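Local coordinates for protein putative nucleotidyltransferase (Sulfolobus solfataricus P2, PDB 2RFF) that probably transfers nucleotidyl groups, as a small archaeal protein built on the nucleotidyltransferase domain, at residues E24-S29 / F57-I62; L16-E21 / G80-I85. One frame throughout, in Å; residues are numbered along the deposited sequence.

Both contacts press the one long helix 6-29 against the mixed beta sheet. Contact 2 uses residues 16-21 of the helix and contact 1 its C-terminal part, 24-29, and their centres lie about 14 Å apart. The strands they reach, 82-88 and 53-59, are parallel neighbours in the sheet, and the two contacts meet where Phe57 N probably donates a hydrogen bond to Ile85 O. Along the chain contact 1 is nested inside the loop closed by contact 2. The helix is thus fastened at two points to the sheet of the nucleotidyltransferase domain, through buried residues in contact 1 and through partly or fully exposed ones in contact 2.

Contact 1 (E24-S29 / F57-I62)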
# COMPACT_ATOMS: atom_id res chain seq x y z
N GLU A 24 -7.31 5.12 -4.02
CA GLU A 24 -8.48 5.58 -4.81
C GLU A 24 -8.05 6.28 -6.08
O GLU A 24 -8.60 6.04 -7.14
CB GLU A 24 -9.36 6.54 -3.98
CG GLU A 24 -10.16 5.79 -2.96
CD GLU A 24 -11.00 6.65 -2.05
OE1 GLU A 24 -10.62 7.82 -1.75
OE2 GLU A 24 -12.06 6.11 -1.60
N GLU A 25 -7.04 7.12 -5.96
CA GLU A 25 -6.54 7.88 -7.09
C GLU A 25 -5.84 6.98 -8.10
O GLU A 25 -6.11 7.05 -9.29
CB GLU A 25 -5.60 9.00 -6.64
CG GLU A 25 -6.32 10.02 -5.80
CD GLU A 25 -5.40 11.05 -5.23
OE1 GLU A 25 -4.23 11.14 -5.62
OE2 GLU A 25 -5.85 11.80 -4.36
N VAL A 26 -4.93 6.15 -7.62
CA VAL A 26 -4.20 5.17 -8.48
C VAL A 26 -5.15 4.17 -9.16
O VAL A 26 -5.08 4.00 -10.37
CB VAL A 26 -3.05 4.47 -7.73
CG1 VAL A 26 -2.32 3.46 -8.65
CG2 VAL A 26 -2.08 5.50 -7.17
N ALA A 27 -6.10 3.63 -8.40
CA ALA A 27 -7.07 2.65 -8.95
C ALA A 27 -7.96 3.29 -10.06
O ALA A 27 -8.29 2.67 -11.01
CB ALA A 27 -7.94 2.08 -7.86
N SER A 28 -8.28 4.56 -9.91
CA SER A 28 -9.09 5.30 -10.92
C SER A 28 -8.27 5.62 -12.17
O SER A 28 -8.84 5.84 -13.24
CB SER A 28 -9.70 6.58 -10.35
OG SER A 28 -8.75 7.63 -10.21
N SER A 29 -6.95 5.66 -12.03
CA SER A 29 -6.02 6.02 -13.09
C SER A 29 -5.49 4.87 -13.94
O SER A 29 -5.09 5.10 -15.08
CB SER A 29 -4.86 6.82 -12.50
OG SER A 29 -5.27 8.08 -11.95
N PHE A 57 1.87 -1.68 -4.59
CA PHE A 57 0.90 -1.61 -5.69
C PHE A 57 1.19 -2.80 -6.61
O PHE A 57 2.33 -2.95 -7.07
CB PHE A 57 1.06 -0.32 -6.47
CG PHE A 57 0.84 0.91 -5.69
CD1 PHE A 57 -0.43 1.42 -5.59
CD2 PHE A 57 1.89 1.57 -5.08
CE1 PHE A 57 -0.68 2.58 -4.92
CE2 PHE A 57 1.64 2.78 -4.40
CZ PHE A 57 0.37 3.26 -4.31
N VAL A 58 0.16 -3.56 -6.95
CA VAL A 58 0.29 -4.78 -7.78
C VAL A 58 -0.55 -4.59 -9.03
O VAL A 58 -1.75 -4.42 -8.93
CB VAL A 58 -0.10 -6.11 -7.07
CG1 VAL A 58 0.14 -7.36 -7.99
CG2 VAL A 58 0.68 -6.22 -5.80
N PHE A 59 0.12 -4.53 -10.18
CA PHE A 59 -0.51 -4.29 -11.48
C PHE A 59 -0.44 -5.50 -12.37
O PHE A 59 0.51 -6.25 -12.29
CB PHE A 59 0.21 -3.18 -12.26
CG PHE A 59 0.13 -1.80 -11.64
CD1 PHE A 59 1.01 -1.40 -10.66
CD2 PHE A 59 -0.77 -0.83 -12.13
CE1 PHE A 59 0.98 -0.07 -10.12
CE2 PHE A 59 -0.83 0.46 -11.59
CZ PHE A 59 0.04 0.84 -10.60
N LYS A 60 -1.43 -5.66 -13.23
CA LYS A 60 -1.38 -6.70 -14.27
C LYS A 60 -0.61 -6.17 -15.47
O LYS A 60 -0.66 -5.00 -15.77
CB LYS A 60 -2.80 -7.10 -14.71
CG LYS A 60 -3.59 -7.64 -13.55
CD LYS A 60 -4.80 -8.49 -13.91
CE LYS A 60 -6.04 -7.70 -14.16
NZ LYS A 60 -7.24 -8.64 -14.37
N GLY A 61 0.15 -7.06 -16.12
CA GLY A 61 0.81 -6.77 -17.38
C GLY A 61 1.98 -5.79 -17.39
O GLY A 61 2.19 -5.13 -18.41
N ILE A 62 2.72 -5.69 -16.29
CA ILE A 62 3.90 -4.78 -16.24
C ILE A 62 5.22 -5.53 -16.04
O ILE A 62 6.21 -4.92 -15.68
CB ILE A 62 3.74 -3.65 -15.17
CG1 ILE A 62 3.69 -4.22 -13.75
CG2 ILE A 62 2.47 -2.85 -15.45
CD1 ILE A 62 4.01 -3.19 -12.66
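Val26 is the one helix residue here that reaches strand 53-59, and its two methyl groups pack against two nearby aromatic rings. CG2 meets Phe57 alone, 3.9 Å from Phe57 CE1, while CG1 sits between the two rings, 4.0 Å from Phe59 CZ and 4.1 Å from Phe57 CD1. This placing follows from the first torsion of the valine: with chi1 at -180°, CG1 stands opposite the backbone N and CG2 opposite the carbonyl carbon, which brings CG1 within reach of both phenylalanines. Each ring side chain crosses the valine at about a right angle. A compact, branched valine suits a helix face pressed on a sheet. Phenylalanine suits the strand because its long, flat group reaches across most of the gap, Val26 CA and Phe57 CA being 8.9 Å apart, and the valine needs only its short branches. All three residues are buried, and the contact is wholly apolar.

Away from the strand the helix is polar and turned to solvent, with Glu24 and Ser28 exposed. Glu25 forms a salt bridge with Arg79, and Glu24 one with Lys20.

Beyond the two rings, the apolar layer continues: Leu33 of strand 33-39 and Val74 of helix 67-74 both touch Val26 and Phe59, while Tyr84 and Val86 of the adjoining strand 82-88 lie against Phe57 and Phe59 respectively, joining helix 6-29, helix 67-74 and three strands.

Contact 2 (L16-E21 / G80-I85); sequences LKLAKE and GNVDYI. With EDO (1,2-ethanediol), chain C.
In this alpha/beta nucleotidyltransferase domain, the contact packs helix 6-29 against the start of strand 82-88, which forms an edge of the mixed sheet within this chain. Leu18 CD2 carries it, lying 3.7 Å from Val82 CG2 and 4.1 Å from Gly80 CA. Chi1 of 175° sets Leu18 CG opposite the backbone N, and the side chain extends to meet the valine at a slant. Leucine suits the helix because its long branched end bridges the gap to the strand. Val82, as a beta-branched residue, fits the extended backbone, and it also rests on Ile53 and Ile55 of the neighbouring strand 53-59.

Glycine suits position 80: the positive phi is easiest for it, and a CB there would collide with Leu18 CD2. The chain then bends through an inverse gamma turn centred on Asn81, closed by a weak bond from Val82 N to Gly80 O, and enters the strand. Beside the leucine, Glu21 forms a salt bridge with Arg79.

Farther along the strand, Tyr84 packs on Met71 and Val74 of helix 67-74 and on Ile78. A 1,2-ethanediol molecule, probably from the crystallisation liquor, lies over one face of its ring, with EDO C2 3.5 Å from Tyr84 CZ and displaced toward the rim. Were Tyr84 replaced by an alanine, the ring would be gone, and a gap beside Met71 and Val74 would probably open, with the diol losing the flat surface it rests on. The diol also makes a weak 3.5 Å hydrogen bond from its O2 to Asp83 OD1. That same carboxylate oxygen accepts a 2.8 Å bond from Tyr84 N, which meets Asp83 OD1 from above the carboxylate plane, 37° out of it.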
# COMPACT_ATOMS: atom_id res chain seq x y z
N LEU A 16 -3.81 4.62 7.43
CA LEU A 16 -4.65 3.76 6.59
C LEU A 16 -5.59 4.64 5.75
O LEU A 16 -5.83 4.35 4.58
CB LEU A 16 -5.42 2.73 7.42
CG LEU A 16 -4.59 1.60 8.01
CD1 LEU A 16 -5.34 0.81 9.09
CD2 LEU A 16 -4.01 0.60 6.95
N LYS A 17 -6.10 5.73 6.34
CA LYS A 17 -6.96 6.63 5.59
C LYS A 17 -6.18 7.36 4.47
O LYS A 17 -6.71 7.53 3.38
CB LYS A 17 -7.72 7.54 6.54
CG LYS A 17 -8.79 6.77 7.36
CD LYS A 17 -9.50 7.67 8.39
CE LYS A 17 -10.55 6.96 9.25
NZ LYS A 17 -11.08 7.92 10.30
N LEU A 18 -4.93 7.76 4.72
CA LEU A 18 -4.09 8.34 3.69
C LEU A 18 -3.82 7.33 2.57
O LEU A 18 -3.93 7.69 1.40
CB LEU A 18 -2.77 8.84 4.25
CG LEU A 18 -1.74 9.37 3.25
CD1 LEU A 18 -2.30 10.49 2.36
CD2 LEU A 18 -0.48 9.75 3.98
N ALA A 19 -3.48 6.06 2.92
CA ALA A 19 -3.25 4.99 1.95
C ALA A 19 -4.52 4.79 1.10
O ALA A 19 -4.42 4.63 -0.12
CB ALA A 19 -2.86 3.74 2.62
N LYS A 20 -5.70 4.83 1.74
CA LYS A 20 -6.98 4.71 1.00
C LYS A 20 -7.11 5.80 -0.06
O LYS A 20 -7.45 5.51 -1.20
CB LYS A 20 -8.21 4.73 1.93
CG LYS A 20 -9.59 4.83 1.21
CD LYS A 20 -10.75 4.78 2.16
CE LYS A 20 -12.09 5.06 1.46
NZ LYS A 20 -12.50 4.06 0.42
N GLU A 21 -6.86 7.07 0.32
CA GLU A 21 -6.93 8.19 -0.62
C GLU A 21 -5.98 7.99 -1.81
O GLU A 21 -6.36 8.18 -2.96
CB GLU A 21 -6.56 9.50 0.04
CG GLU A 21 -7.48 10.04 1.09
CD GLU A 21 -6.97 11.39 1.68
OE1 GLU A 21 -6.30 12.20 0.96
OE2 GLU A 21 -7.24 11.64 2.86
N GLY A 80 2.79 12.48 1.99
CA GLY A 80 2.81 12.11 3.39
C GLY A 80 3.95 11.16 3.71
O GLY A 80 4.81 10.94 2.88
N ASN A 81 3.88 10.53 4.87
CA ASN A 81 4.94 9.67 5.38
C ASN A 81 4.67 8.25 4.84
O ASN A 81 4.23 7.37 5.58
CB ASN A 81 4.86 9.73 6.91
CG ASN A 81 6.01 9.11 7.55
OD1 ASN A 81 7.09 9.09 6.97
ND2 ASN A 81 5.83 8.62 8.79
N VAL A 82 4.93 8.11 3.54
CA VAL A 82 4.58 6.92 2.76
C VAL A 82 5.77 6.46 1.93
O VAL A 82 6.48 7.24 1.35
CB VAL A 82 3.39 7.26 1.77
CG1 VAL A 82 3.13 6.09 0.78
CG2 VAL A 82 2.11 7.55 2.54
N ASP A 83 5.99 5.16 1.88
CA ASP A 83 6.95 4.57 0.93
C ASP A 83 6.21 3.49 0.20
O ASP A 83 5.12 3.09 0.61
CB ASP A 83 8.23 4.10 1.60
CG ASP A 83 9.42 3.97 0.62
OD1 ASP A 83 9.28 4.26 -0.58
OD2 ASP A 83 10.54 3.64 1.06
N TYR A 84 6.77 3.09 -0.94
CA TYR A 84 6.05 2.14 -1.80
C TYR A 84 6.93 1.23 -2.63
O TYR A 84 8.12 1.48 -2.82
CB TYR A 84 5.09 2.97 -2.71
CG TYR A 84 5.83 3.75 -3.76
CD1 TYR A 84 6.30 5.03 -3.49
CD2 TYR A 84 6.12 3.19 -5.01
CE1 TYR A 84 7.03 5.74 -4.45
CE2 TYR A 84 6.84 3.88 -5.97
CZ TYR A 84 7.28 5.17 -5.69
OH TYR A 84 8.00 5.84 -6.64
N ILE A 85 6.29 0.21 -3.16
CA ILE A 85 6.88 -0.70 -4.16
C ILE A 85 5.81 -0.92 -5.24
O ILE A 85 4.62 -1.01 -4.90
CB ILE A 85 7.29 -2.09 -3.60
CG1 ILE A 85 8.41 -1.89 -2.57
CG2 ILE A 85 7.78 -3.08 -4.71
CD1 ILE A 85 8.79 -3.14 -1.84
C1 EDO C . 10.82 2.78 -4.54
O1 EDO C . 11.94 2.68 -5.44
C2 EDO C . 10.34 4.21 -4.28
O2 EDO C . 11.20 4.96 -3.41